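Local coordinates for protein Exo-beta-1,3-glucanase (Streptomyces sp. SirexAA-E, PDB 4PEY) that hydrolyses laminarin and laminarioligosaccharides as an exo-beta-1,3-glucanase of glycoside hydrolase family 55, releasing glucose and laminaribiose, at residues L526-G531 with D550-S555. The protein carries 1 engineered substitution. Sequence-based numbering, arbitrary orientation.
Sequences LVVSLG and DTTIPS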
loop_
_atom_site.group_PDB
_atom_site.type_symbol
_atom_site.label_atom_id
_atom_site.label_comp_id
_atom_site.label_asym_id
_atom_site.label_seq_id
_atom_site.Cartn_x
_atom_site.Cartn_y
_atom_site.Cartn_z
ATOM N N LEU A 526 -1.197 19.830 -0.152
ATOM C CA LEU A 526 -2.577 20.288 -0.008
ATOM C C LEU A 526 -3.215 19.758 1.261
ATOM O O LEU A 526 -2.854 18.679 1.755
ATOM C CB LEU A 526 -3.383 19.876 -1.249
ATOM C CG LEU A 526 -3.461 18.375 -1.547
ATOM C CD1 LEU A 526 -4.883 17.874 -1.824
ATOM C CD2 LEU A 526 -2.466 18.001 -2.648
ATOM N N VAL A 527 -4.148 20.536 1.800
ATOM C CA VAL A 527 -5.014 20.053 2.871
ATOM C C VAL A 527 -6.470 20.295 2.479
ATOM O O VAL A 527 -6.784 21.216 1.719
ATOM C CB VAL A 527 -4.697 20.710 4.242
ATOM C CG1 VAL A 527 -3.267 20.379 4.672
ATOM C CG2 VAL A 527 -4.931 22.228 4.213
ATOM N N VAL A 528 -7.359 19.440 2.972
ATOM C CA VAL A 528 -8.761 19.498 2.571
ATOM C C VAL A 528 -9.653 19.171 3.758
ATOM O O VAL A 528 -9.431 18.157 4.435
ATOM C CB VAL A 528 -9.101 18.493 1.431
ATOM C CG1 VAL A 528 -10.468 18.816 0.849
ATOM C CG2 VAL A 528 -8.032 18.476 0.332
ATOM N N SER A 529 -10.639 20.027 4.024
ATOM C CA SER A 529 -11.699 19.691 4.967
ATOM C C SER A 529 -12.834 19.018 4.223
ATOM O O SER A 529 -13.345 19.567 3.250
ATOM C CB SER A 529 -12.228 20.940 5.683
ATOM O OG SER A 529 -13.425 20.650 6.393
ATOM N N LEU A 530 -13.244 17.843 4.690
ATOM C CA LEU A 530 -14.324 17.123 4.033
ATOM C C LEU A 530 -15.673 17.626 4.563
ATOM O O LEU A 530 -16.083 17.315 5.690
ATOM C CB LEU A 530 -14.157 15.607 4.235
ATOM C CG LEU A 530 -12.764 15.066 3.856
ATOM C CD1 LEU A 530 -12.647 13.578 4.144
ATOM C CD2 LEU A 530 -12.431 15.377 2.389
ATOM N N GLY A 531 -16.348 18.439 3.759
ATOM C CA GLY A 531 -17.681 18.910 4.106
ATOM C C GLY A 531 -17.748 19.840 5.310
ATOM O O GLY A 531 -18.764 19.897 6.003
ATOM N N ASP A 550 -17.901 24.772 3.482
ATOM C CA ASP A 550 -18.189 23.346 3.607
ATOM C C ASP A 550 -18.165 22.666 2.245
ATOM O O ASP A 550 -18.784 21.615 2.055
ATOM C CB ASP A 550 -19.538 23.105 4.292
ATOM C CG ASP A 550 -20.726 23.645 3.496
ATOM O OD1 ASP A 550 -20.537 24.185 2.385
ATOM O OD2 ASP A 550 -21.872 23.510 3.986
ATOM N N THR A 551 -17.451 23.276 1.301
ATOM C CA THR A 551 -17.497 22.844 -0.094
ATOM C C THR A 551 -16.301 21.981 -0.523
ATOM O O THR A 551 -16.160 21.640 -1.705
ATOM C CB THR A 551 -17.593 24.062 -1.014
ATOM O OG1 THR A 551 -16.592 25.005 -0.623
ATOM C CG2 THR A 551 -18.973 24.718 -0.888
ATOM N N THR A 552 -15.449 21.630 0.439
ATOM C CA THR A 552 -14.358 20.670 0.208
ATOM C C THR A 552 -13.418 21.151 -0.920
ATOM O O THR A 552 -13.032 20.397 -1.824
ATOM C CB THR A 552 -14.932 19.245 -0.090
ATOM O OG1 THR A 552 -15.957 18.934 0.868
ATOM C CG2 THR A 552 -13.853 18.171 0.017
ATOM N N ILE A 553 -13.028 22.420 -0.834
ATOM C CA ILE A 553 -12.027 22.991 -1.734
ATOM C C ILE A 553 -10.629 22.910 -1.103
ATOM O O ILE A 553 -10.414 23.416 0.002
ATOM C CB ILE A 553 -12.355 24.459 -2.071
ATOM C CG1 ILE A 553 -13.737 24.563 -2.725
ATOM C CG2 ILE A 553 -11.275 25.060 -2.961
ATOM C CD1 ILE A 553 -14.158 25.982 -3.029
ATOM N N PRO A 554 -9.672 22.261 -1.791
ATOM C CA PRO A 554 -8.324 22.165 -1.215
ATOM C C PRO A 554 -7.630 23.511 -1.019
ATOM O O PRO A 554 -7.823 24.442 -1.815
ATOM C CB PRO A 554 -7.559 21.333 -2.247
ATOM C CG PRO A 554 -8.605 20.539 -2.954
ATOM C CD PRO A 554 -9.815 21.434 -3.003
ATOM N N SER A 555 -6.833 23.597 0.042
ATOM C CA SER A 555 -5.852 24.668 0.211
ATOM C C SER A 555 -4.486 24.112 -0.177
ATOM O O SER A 555 -4.074 23.068 0.325
ATOM C CB SER A 555 -5.845 25.189 1.647
ATOM O OG SER A 555 -4.878 26.213 1.803
HETATM O O HOH W 1 -15.120 21.704 3.302
HETATM O O HOH W 2 -11.436 22.217 2.321
#
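V527 and S555 face each other as an antiparallel hydrogen-bonded pair: V527 N donates to S555 O, and S555 N to V527 O, each at 2.9 Å. Beyond this pair two waters carry the polar link. One accepts from S529 N and sits 2.8 Å from I553 O; the other accepts from T552 N and sits 2.8 Å from S529 O. The two segments close up again at T552, whose OG1 accepts a hydrogen bond of 3.0 Å from G531 N. With OG1 beside its own backbone N (chi1 -46°), T552 has CG2 anti to that N, and this methyl packs 3.5 Å from V528 CG1 and 3.9 Å from L530 CD2. The other V528 methyl, CG2, lies 3.9 Å from P554 CB, the two side chains alongside and directed alike. An alanine at T552 would probably leave G531 N without this acceptor and open a gap beside V528 CG1. T552 and L530 each touch a bound glucose, and W190 packs against both side chains. Strand 520-529, parallel to 489-498, pairs on its other edge with the antiparallel C-terminal strand 555-560 at the end of the second parallel beta-helix domain; the preceding loop lines a glucan-binding pocket.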